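Local structure of RNA-dependent RNA Polymerase (Bombyx mori cytoplasmic polyhedrosis virus, 6TZ0) at residues S670-T674 and E684-G688; F18-F23 and L896-Y900; L372-H378 and M587-V592; A952-L956 and D1109-A1113. The protein catalyses RNA-templated RNA synthesis in the cytoplasmic polyhedrosis virus, making plus strands by fully conservative transcription and probably minus strands during genome replication. One frame throughout, in Å; residues are numbered along the deposited sequence.

Contact 1: S670-T674 and E684-G688; sequences SCLTT and EIFQG
Cys-671 turns its SG in between its own backbone N and carbonyl carbon (chi1 60°), which carries the sulfur to the ring of Phe-686. SG stands 3.6 Å from Phe-686 CD1, a sulfur-aromatic contact in which the sulfur approaches the ring obliquely. Thr-673 has the same first torsion for its hydroxyl (chi1 62°). OG1 thereby comes within 2.8 Å of Ile-685 O and donates to it. This hydroxyl sits well above the carbonyl plane. Thr-673 N uses the same oxygen at 2.9 Å, almost in line with the carbonyl, and Ile-685 O is gripped by two donors of one residue. Gln-687 N donates to Cys-671 O at 2.8 Å, and Ile-685 N reaches Thr-674 O by a longer bond of 3.2 Å. The paired strands 672-677 and 682-687 form a beta hairpin. Its turn carries Asp-680 and Asp-681, magnesium ligands of this polymerase, in a Gly-Asp-Asp sequence. This is the motif C hairpin of RNA-dependent polymerases. Leu-672 and Phe-686 are a non-hydrogen-bonded pair on one face, where Leu-672 CD1 meets Phe-686 CE1 at 3.8 Å. Helix 690-705 covers this side, and the ring of His-696 meets that of Phe-686. Thr-673 CG2 lies against Gln-687 CB at 3.7 Å, the two side chains crossing at about a right angle. Trp-535 of helix 530-535 touches Thr-673, Thr-674, Ile-685 and Gln-687. Beyond the hairpin, Phe-686 bonds through its backbone to Leu-542 of strand 541-548, the strand that carries the metal ligand Asp-547.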
# COMPACT_ATOMS: atom_id res chain seq x y z
N SER A 670 21.18 -29.70 4.33
CA SER A 670 20.07 -28.93 3.79
C SER A 670 19.61 -29.61 2.51
O SER A 670 20.43 -30.03 1.69
CB SER A 670 20.45 -27.49 3.50
OG SER A 670 21.31 -27.40 2.38
N CYS A 671 18.30 -29.73 2.36
CA CYS A 671 17.71 -30.23 1.13
C CYS A 671 16.97 -29.13 0.38
O CYS A 671 16.31 -29.42 -0.62
CB CYS A 671 16.79 -31.40 1.44
SG CYS A 671 15.48 -30.94 2.53
N LEU A 672 17.10 -27.89 0.83
CA LEU A 672 16.34 -26.77 0.29
C LEU A 672 16.95 -26.34 -1.04
O LEU A 672 18.14 -26.04 -1.12
CB LEU A 672 16.36 -25.62 1.29
CG LEU A 672 15.45 -24.39 1.15
CD1 LEU A 672 15.11 -23.91 2.53
CD2 LEU A 672 16.13 -23.27 0.41
N THR A 673 16.12 -26.29 -2.08
CA THR A 673 16.58 -25.90 -3.40
C THR A 673 16.38 -24.41 -3.66
O THR A 673 17.35 -23.67 -3.87
CB THR A 673 15.87 -26.72 -4.46
OG1 THR A 673 14.47 -26.45 -4.38
CG2 THR A 673 16.08 -28.19 -4.21
N THR A 674 15.13 -23.95 -3.66
CA THR A 674 14.81 -22.54 -3.84
C THR A 674 13.71 -22.15 -2.86
O THR A 674 12.93 -22.98 -2.40
CB THR A 674 14.33 -22.20 -5.27
OG1 THR A 674 13.18 -22.99 -5.61
CG2 THR A 674 15.42 -22.40 -6.32
N GLU A 684 8.51 -22.79 -0.39
CA GLU A 684 9.71 -23.59 -0.15
C GLU A 684 9.67 -24.86 -0.99
O GLU A 684 8.65 -25.53 -1.07
CB GLU A 684 9.83 -23.94 1.32
CG GLU A 684 10.06 -22.75 2.21
CD GLU A 684 10.04 -23.12 3.67
OE1 GLU A 684 9.68 -24.27 3.99
OE2 GLU A 684 10.40 -22.27 4.50
N ILE A 685 10.81 -25.18 -1.60
CA ILE A 685 10.96 -26.40 -2.39
C ILE A 685 12.15 -27.17 -1.84
O ILE A 685 13.28 -26.67 -1.85
CB ILE A 685 11.14 -26.09 -3.89
CG1 ILE A 685 9.91 -25.38 -4.44
CG2 ILE A 685 11.35 -27.36 -4.66
CD1 ILE A 685 10.12 -24.79 -5.80
N PHE A 686 11.89 -28.39 -1.37
CA PHE A 686 12.92 -29.27 -0.83
C PHE A 686 13.08 -30.46 -1.76
O PHE A 686 12.11 -30.92 -2.35
CB PHE A 686 12.52 -29.77 0.56
CG PHE A 686 12.28 -28.69 1.55
CD1 PHE A 686 13.34 -28.08 2.21
CD2 PHE A 686 10.99 -28.27 1.84
CE1 PHE A 686 13.11 -27.08 3.12
CE2 PHE A 686 10.77 -27.28 2.76
CZ PHE A 686 11.83 -26.68 3.40
N GLN A 687 14.30 -30.98 -1.88
CA GLN A 687 14.53 -32.16 -2.71
C GLN A 687 15.47 -33.12 -2.00
O GLN A 687 16.55 -32.73 -1.56
CB GLN A 687 15.12 -31.78 -4.08
CG GLN A 687 15.21 -32.95 -5.04
CD GLN A 687 15.67 -32.55 -6.42
OE1 GLN A 687 16.07 -31.42 -6.65
NE2 GLN A 687 15.58 -33.48 -7.36
N GLY A 688 15.06 -34.38 -1.92
CA GLY A 688 15.86 -35.42 -1.30
C GLY A 688 15.04 -36.62 -0.90
O GLY A 688 14.15 -37.04 -1.64

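Contact 2: F18-F23 and L896-Y900; sequences FTRESF and LLHEY
Tyr-900 fills the close-packed half of this contact, with Arg-20 over one face of its ring and Phe-23 at the edge. Arg-20 CG lies 4.2 Å from the ring centroid, in a CH-pi contact. The edge of the same ring is directed at the face of Phe-23 in an offset edge-to-face pair. The planes stand at 70°, with centroids 6.0 Å apart. Phe-23 CG is anti to the backbone N (chi1 -173°), and the ring swings out to meet Tyr-900 CD1 with its CD2, at 4.1 Å. Thr-19 O lies 3.4 Å from Tyr-900 CE1, oblique to the ring. The tyrosine hydroxyl is hydrogen-bonded to Glu-851 O, so its polar end is satisfied. Thr-19 is the N-cap of helix 20-35. Its N donates to Ser-22 OG at 2.7 Å, and the two residues form a capping box at the start of the helix. The other half is looser. Arg-20 bends at chi3 and crosses Leu-896, itself buried, with NH1 3.4 Å from Leu-896 CD1. The solvent side is where Arg-20 ends beside the exposed Glu-899. Arg-20 NE is 3.4 Å from Glu-899 OE1. That oxygen is far off the guanidinium plane, so the attraction is electrostatic and not a directed hydrogen bond. The contact brings the N-terminal end of the chain against the C-terminal region. In polymerases of this family such terminal parts enclose the catalytic core. No hydrogen bond crosses between the two segments. Cohesion therefore rests on aromatic and aliphatic packing, with a salt bridge on the solvent side.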
# COMPACT_ATOMS: atom_id res chain seq x y z
N PHE A 18 -24.35 -13.65 -38.04
CA PHE A 18 -25.13 -12.45 -38.29
C PHE A 18 -25.36 -12.30 -39.79
O PHE A 18 -24.45 -11.94 -40.54
CB PHE A 18 -24.46 -11.20 -37.73
CG PHE A 18 -24.43 -11.16 -36.23
CD1 PHE A 18 -25.61 -11.22 -35.52
CD2 PHE A 18 -23.25 -10.94 -35.55
CE1 PHE A 18 -25.60 -11.16 -34.14
CE2 PHE A 18 -23.24 -10.86 -34.18
CZ PHE A 18 -24.41 -10.97 -33.47
N THR A 19 -26.59 -12.58 -40.21
CA THR A 19 -27.07 -12.21 -41.53
C THR A 19 -27.67 -10.81 -41.43
O THR A 19 -27.46 -10.09 -40.45
CB THR A 19 -28.08 -13.25 -42.02
OG1 THR A 19 -29.24 -13.21 -41.18
CG2 THR A 19 -27.48 -14.64 -41.95
N ARG A 20 -28.40 -10.39 -42.46
CA ARG A 20 -29.10 -9.12 -42.36
C ARG A 20 -30.48 -9.26 -41.72
O ARG A 20 -31.03 -8.26 -41.25
CB ARG A 20 -29.22 -8.46 -43.73
CG ARG A 20 -27.88 -8.05 -44.31
CD ARG A 20 -28.04 -7.15 -45.51
NE ARG A 20 -28.75 -7.78 -46.62
CZ ARG A 20 -28.18 -8.51 -47.57
NH1 ARG A 20 -26.87 -8.72 -47.54
NH2 ARG A 20 -28.91 -9.04 -48.53
N GLU A 21 -31.03 -10.47 -41.69
CA GLU A 21 -32.29 -10.72 -41.01
C GLU A 21 -32.12 -11.13 -39.56
O GLU A 21 -33.11 -11.19 -38.83
CB GLU A 21 -33.08 -11.82 -41.74
CG GLU A 21 -33.62 -11.43 -43.11
CD GLU A 21 -32.62 -11.65 -44.23
OE1 GLU A 21 -31.51 -12.17 -43.96
OE2 GLU A 21 -32.94 -11.31 -45.38
N SER A 22 -30.89 -11.42 -39.14
CA SER A 22 -30.62 -11.85 -37.77
C SER A 22 -29.96 -10.79 -36.92
O SER A 22 -30.15 -10.77 -35.70
CB SER A 22 -29.75 -13.11 -37.78
OG SER A 22 -28.49 -12.86 -38.36
N PHE A 23 -29.19 -9.89 -37.54
CA PHE A 23 -28.49 -8.86 -36.79
C PHE A 23 -29.44 -7.77 -36.33
O PHE A 23 -29.33 -7.27 -35.20
CB PHE A 23 -27.37 -8.28 -37.66
CG PHE A 23 -26.47 -7.32 -36.95
CD1 PHE A 23 -25.54 -7.77 -36.03
CD2 PHE A 23 -26.52 -5.97 -37.24
CE1 PHE A 23 -24.70 -6.89 -35.39
CE2 PHE A 23 -25.68 -5.09 -36.59
CZ PHE A 23 -24.77 -5.55 -35.67
N LEU A 896 -23.87 -2.29 -48.17
CA LEU A 896 -23.91 -3.40 -47.22
C LEU A 896 -23.41 -2.98 -45.85
O LEU A 896 -23.91 -3.47 -44.83
CB LEU A 896 -23.09 -4.57 -47.77
CG LEU A 896 -23.12 -5.87 -46.96
CD1 LEU A 896 -24.54 -6.36 -46.89
CD2 LEU A 896 -22.24 -6.91 -47.61
N LEU A 897 -22.46 -2.05 -45.81
CA LEU A 897 -21.98 -1.52 -44.53
C LEU A 897 -23.03 -0.64 -43.87
O LEU A 897 -23.04 -0.49 -42.65
CB LEU A 897 -20.68 -0.75 -44.75
CG LEU A 897 -19.29 -1.42 -44.73
CD1 LEU A 897 -18.94 -1.88 -43.35
CD2 LEU A 897 -19.17 -2.60 -45.67
N HIS A 898 -23.92 -0.04 -44.67
CA HIS A 898 -25.03 0.73 -44.14
C HIS A 898 -26.15 -0.16 -43.62
O HIS A 898 -26.77 0.15 -42.60
CB HIS A 898 -25.58 1.67 -45.22
CG HIS A 898 -26.76 2.48 -44.78
ND1 HIS A 898 -26.64 3.58 -43.96
CD2 HIS A 898 -28.08 2.34 -45.02
CE1 HIS A 898 -27.84 4.09 -43.72
NE2 HIS A 898 -28.73 3.35 -44.36
N GLU A 899 -26.42 -1.27 -44.31
CA GLU A 899 -27.52 -2.15 -43.90
C GLU A 899 -27.22 -2.89 -42.61
O GLU A 899 -28.15 -3.29 -41.90
CB GLU A 899 -27.84 -3.12 -45.03
CG GLU A 899 -28.46 -2.42 -46.23
CD GLU A 899 -28.67 -3.34 -47.42
OE1 GLU A 899 -28.21 -4.49 -47.38
OE2 GLU A 899 -29.29 -2.89 -48.41
N TYR A 900 -25.94 -3.09 -42.28
CA TYR A 900 -25.57 -3.59 -40.97
C TYR A 900 -25.41 -2.48 -39.94
O TYR A 900 -25.34 -2.78 -38.74
CB TYR A 900 -24.27 -4.39 -41.02
CG TYR A 900 -24.34 -5.77 -41.61
CD1 TYR A 900 -24.87 -6.82 -40.89
CD2 TYR A 900 -23.83 -6.03 -42.87
CE1 TYR A 900 -24.92 -8.09 -41.42
CE2 TYR A 900 -23.88 -7.29 -43.41
CZ TYR A 900 -24.41 -8.32 -42.68
OH TYR A 900 -24.46 -9.58 -43.23

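Contact 3: L372-H378 and M587-V592; sequences LMSNTRH and MEVFEV
Backbone hydrogen bonds join Ser-374 and Phe-590 in both directions. Ser-374 N donates to Phe-590 O at 2.8 Å. The return bond, from Phe-590 N to Ser-374 O, is modelled so short that its length is doubtful. Val-592 N adds a bond of 3.1 Å to Leu-372 O. Between these bonds Met-373 and Glu-591 make a non-hydrogen-bonded antiparallel pair. The strands are the two inner ones of a four-stranded antiparallel sheet, ordered 380-384, 370-375, 585-591, 598-602. Leu-372 and Met-373 together face Lys-382 in a classic beta bulge, and a type I turn from Asn-375 to His-378 leads on to strand 380-384. Apolar contacts come next. A chi1 of -172° turns Met-373 so that its CG meets Val-589 CG2 at 3.6 Å. Thr-376 crosses Glu-588 at about a right angle, its CG2 3.7 Å from Glu-588 CG. Flat groups meet at Phe-590. Asn-375 O lies in plane at the ring edge, 3.2 Å from CD2. The His-378 ring is nearly parallel to it, tilted 10°, but slid aside, with centroids 5.3 Å apart. Charged groups find partners outside the two segments. Glu-591 runs alongside Met-373, and its carboxylate forms salt bridges to Lys-594 and Lys-600. Beyond the sheet, Ala-302 of viral structural protein 4 packs on Phe-590, and Glu-549 of that chain forms a salt bridge with Arg-377.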
# COMPACT_ATOMS: atom_id res chain seq x y z
N LEU A 372 24.75 -2.33 21.97
CA LEU A 372 26.19 -2.15 22.08
C LEU A 372 26.60 -0.69 22.10
O LEU A 372 27.51 -0.32 22.85
CB LEU A 372 26.89 -2.85 20.91
CG LEU A 372 26.77 -4.36 20.83
CD1 LEU A 372 27.39 -4.85 19.55
CD2 LEU A 372 27.42 -5.02 22.02
N MET A 373 25.98 0.15 21.29
CA MET A 373 26.25 1.58 21.24
C MET A 373 24.93 2.32 21.38
O MET A 373 23.91 1.86 20.87
CB MET A 373 26.96 1.97 19.94
CG MET A 373 27.46 3.38 19.90
SD MET A 373 28.19 3.91 18.35
CE MET A 373 29.73 3.01 18.41
N SER A 374 24.95 3.46 22.06
CA SER A 374 23.71 4.08 22.47
C SER A 374 23.82 5.59 22.49
O SER A 374 24.85 6.16 22.85
CB SER A 374 23.30 3.58 23.85
OG SER A 374 22.12 4.19 24.28
N ASN A 375 22.71 6.24 22.14
CA ASN A 375 22.55 7.69 22.14
C ASN A 375 22.57 8.22 23.58
O ASN A 375 22.48 7.47 24.55
CB ASN A 375 21.24 8.03 21.45
CG ASN A 375 21.15 9.46 21.00
OD1 ASN A 375 22.08 10.24 21.21
ND2 ASN A 375 20.04 9.81 20.39
N THR A 376 22.66 9.54 23.72
CA THR A 376 22.56 10.17 25.04
C THR A 376 21.15 10.13 25.60
O THR A 376 20.98 10.28 26.81
CB THR A 376 23.06 11.61 24.98
OG1 THR A 376 22.34 12.33 23.97
CG2 THR A 376 24.53 11.64 24.68
N ARG A 377 20.14 9.92 24.76
CA ARG A 377 18.79 9.59 25.20
C ARG A 377 18.62 8.11 25.50
O ARG A 377 17.48 7.66 25.66
CB ARG A 377 17.76 10.01 24.15
CG ARG A 377 17.76 11.47 23.74
CD ARG A 377 17.17 12.41 24.78
NE ARG A 377 15.75 12.16 25.01
CZ ARG A 377 15.04 12.71 25.99
NH1 ARG A 377 15.62 13.57 26.81
NH2 ARG A 377 13.76 12.42 26.13
N HIS A 378 19.72 7.36 25.53
CA HIS A 378 19.78 5.90 25.71
C HIS A 378 19.04 5.15 24.60
O HIS A 378 18.57 4.03 24.81
CB HIS A 378 19.29 5.48 27.09
CG HIS A 378 20.13 6.03 28.20
ND1 HIS A 378 19.84 7.22 28.83
CD2 HIS A 378 21.26 5.56 28.78
CE1 HIS A 378 20.74 7.45 29.76
NE2 HIS A 378 21.62 6.47 29.75
N MET A 587 29.05 13.17 17.61
CA MET A 587 27.87 12.99 18.43
C MET A 587 28.27 12.29 19.71
O MET A 587 29.03 11.32 19.67
CB MET A 587 26.84 12.19 17.64
CG MET A 587 25.51 11.93 18.29
SD MET A 587 24.48 11.08 17.07
CE MET A 587 23.07 10.61 18.05
N GLU A 588 27.81 12.81 20.85
CA GLU A 588 28.10 12.17 22.13
C GLU A 588 27.32 10.87 22.23
O GLU A 588 26.15 10.80 21.85
CB GLU A 588 27.74 13.11 23.28
CG GLU A 588 28.12 12.60 24.64
CD GLU A 588 27.74 13.56 25.75
OE1 GLU A 588 27.18 14.63 25.43
OE2 GLU A 588 27.98 13.24 26.93
N VAL A 589 27.96 9.83 22.75
CA VAL A 589 27.45 8.48 22.55
C VAL A 589 27.86 7.62 23.74
O VAL A 589 28.84 7.91 24.43
CB VAL A 589 27.97 7.94 21.19
CG1 VAL A 589 29.41 7.46 21.27
CG2 VAL A 589 27.09 6.91 20.64
N PHE A 590 27.08 6.57 24.00
CA PHE A 590 27.40 5.61 25.05
C PHE A 590 27.78 4.27 24.44
O PHE A 590 27.36 3.92 23.34
CB PHE A 590 26.24 5.40 26.01
CG PHE A 590 25.95 6.57 26.88
CD1 PHE A 590 26.85 6.96 27.85
CD2 PHE A 590 24.76 7.26 26.77
CE1 PHE A 590 26.60 8.03 28.67
CE2 PHE A 590 24.49 8.33 27.59
CZ PHE A 590 25.41 8.72 28.54
N GLU A 591 28.60 3.52 25.18
CA GLU A 591 29.03 2.20 24.75
C GLU A 591 29.04 1.25 25.94
O GLU A 591 29.27 1.67 27.08
CB GLU A 591 30.43 2.23 24.12
CG GLU A 591 30.48 2.90 22.77
CD GLU A 591 31.86 2.90 22.18
OE1 GLU A 591 32.80 2.45 22.86
OE2 GLU A 591 32.01 3.37 21.03
N VAL A 592 28.77 -0.02 25.66
CA VAL A 592 28.81 -1.04 26.71
C VAL A 592 30.25 -1.31 27.13
O VAL A 592 31.13 -1.54 26.29
CB VAL A 592 28.10 -2.31 26.23
CG1 VAL A 592 28.51 -3.53 27.05
CG2 VAL A 592 26.64 -2.12 26.45

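Contact 4: A952-L956 and D1109-A1113; sequences AASDL and DFFVA
Ala-952 meets three residues of the facing helix. Its CB is 3.5 Å from Asp-1109 O, 3.7 Å from Val-1112 CG1 and 4.0 Å from Ala-1113 CB. These small side chains let the backbones come close, with CA atoms of Ala-952 and Ala-1113 5.0 Å apart. Leu-956 is the larger apolar partner. Its CD1 lies against Phe-1110 CA at 3.7 Å, and its CG faces Asp-1109 CB at 3.9 Å. One side of the interface holds two acids. A chi1 of -163° swings the Asp-955 carboxylate toward Asp-1109 on the facing helix. The OD2 atoms of Asp-955 and Asp-1109 stand 3.2 Å apart, with the carboxylate planes turned 50° from each other. The segments behind these contacts belong to helices 945-958 and 1107-1114, which run roughly antiparallel. The axes of the short segments 952-956 and 1109-1113 pass 8.4 Å apart, at 141°, a close alanine-lined helix pair within the C-terminal region. Farther out, Ser-949 OG bonds to Ala-1113 O, while Leu-963 packs on both Leu-956 and Ala-1113. Helix 1118-1132 backs Phe-1110 through Leu-1124. Arg-959 pairs with Asp-955 OD1 in a salt bridge and reaches Asp-1109 OD2 in a long, weak ion pair. The arginine probably offsets part of the negative charge that the two carboxylates bring together.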
# COMPACT_ATOMS: atom_id res chain seq x y z
N ALA A 952 16.21 25.86 -22.58
CA ALA A 952 16.30 25.30 -23.92
C ALA A 952 14.95 25.27 -24.62
O ALA A 952 14.89 25.41 -25.85
CB ALA A 952 16.90 23.90 -23.87
N ALA A 953 13.86 25.12 -23.86
CA ALA A 953 12.53 25.19 -24.46
C ALA A 953 12.22 26.61 -24.93
O ALA A 953 11.64 26.79 -26.00
CB ALA A 953 11.48 24.72 -23.46
N SER A 954 12.63 27.62 -24.16
CA SER A 954 12.47 29.00 -24.62
C SER A 954 13.37 29.31 -25.81
O SER A 954 12.99 30.09 -26.69
CB SER A 954 12.75 29.96 -23.47
OG SER A 954 12.66 31.30 -23.90
N ASP A 955 14.55 28.69 -25.85
CA ASP A 955 15.46 28.85 -26.98
C ASP A 955 14.87 28.24 -28.25
O ASP A 955 15.02 28.80 -29.34
CB ASP A 955 16.81 28.21 -26.65
CG ASP A 955 17.92 28.67 -27.57
OD1 ASP A 955 17.69 29.54 -28.43
OD2 ASP A 955 19.04 28.14 -27.43
N LEU A 956 14.19 27.10 -28.12
CA LEU A 956 13.45 26.55 -29.26
C LEU A 956 12.24 27.40 -29.61
O LEU A 956 11.84 27.45 -30.78
CB LEU A 956 13.01 25.12 -28.94
CG LEU A 956 14.13 24.10 -28.94
CD1 LEU A 956 13.64 22.82 -28.33
CD2 LEU A 956 14.57 23.86 -30.35
N ASP A 1109 19.34 21.60 -28.61
CA ASP A 1109 18.40 22.29 -27.73
C ASP A 1109 17.17 21.45 -27.46
O ASP A 1109 16.62 21.51 -26.35
CB ASP A 1109 18.00 23.63 -28.35
CG ASP A 1109 19.12 24.64 -28.34
OD1 ASP A 1109 19.94 24.60 -27.40
OD2 ASP A 1109 19.17 25.47 -29.27
N PHE A 1110 16.73 20.65 -28.44
CA PHE A 1110 15.66 19.69 -28.20
C PHE A 1110 16.08 18.65 -27.18
O PHE A 1110 15.30 18.31 -26.28
CB PHE A 1110 15.25 19.00 -29.51
CG PHE A 1110 14.23 17.91 -29.33
CD1 PHE A 1110 12.90 18.22 -29.10
CD2 PHE A 1110 14.60 16.58 -29.40
CE1 PHE A 1110 11.97 17.22 -28.94
CE2 PHE A 1110 13.66 15.57 -29.24
CZ PHE A 1110 12.35 15.90 -29.00
N PHE A 1111 17.32 18.16 -27.27
CA PHE A 1111 17.81 17.18 -26.29
C PHE A 1111 17.91 17.77 -24.89
O PHE A 1111 17.64 17.06 -23.91
CB PHE A 1111 19.16 16.64 -26.74
CG PHE A 1111 19.07 15.72 -27.90
CD1 PHE A 1111 17.91 15.01 -28.14
CD2 PHE A 1111 20.12 15.60 -28.79
CE1 PHE A 1111 17.82 14.16 -29.22
CE2 PHE A 1111 20.03 14.75 -29.87
CZ PHE A 1111 18.87 14.03 -30.08
N VAL A 1112 18.30 19.03 -24.77
CA VAL A 1112 18.38 19.66 -23.45
C VAL A 1112 16.98 19.96 -22.91
O VAL A 1112 16.74 19.81 -21.70
CB VAL A 1112 19.27 20.92 -23.52
CG1 VAL A 1112 19.33 21.65 -22.18
CG2 VAL A 1112 20.67 20.54 -23.93
N ALA A 1113 16.03 20.33 -23.77
CA ALA A 1113 14.68 20.62 -23.31
C ALA A 1113 13.95 19.36 -22.87
O ALA A 1113 13.19 19.38 -21.90
CB ALA A 1113 13.90 21.35 -24.40

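Contact 1 is the most buried of the four and lies near the metal site, with the side chain of Glu-684 about 10 Å from that of Asp-681. Contact 3 is a surface contact that meets another viral protein. Both are antiparallel strand pairs within the central polymerase domain, but their centres are 43 Å apart and they belong to different sheets. Contacts 2 and 4 are partly buried, rely on side chains and have no hydrogen bonds between their segments. Aromatic rings dominate contact 2, small aliphatic groups contact 4. Charge differs too: contact 2 pairs opposites, contact 4 brings two acids together. Contact 2 joins segments more than 870 residues apart, while contact 1 closes a short hairpin.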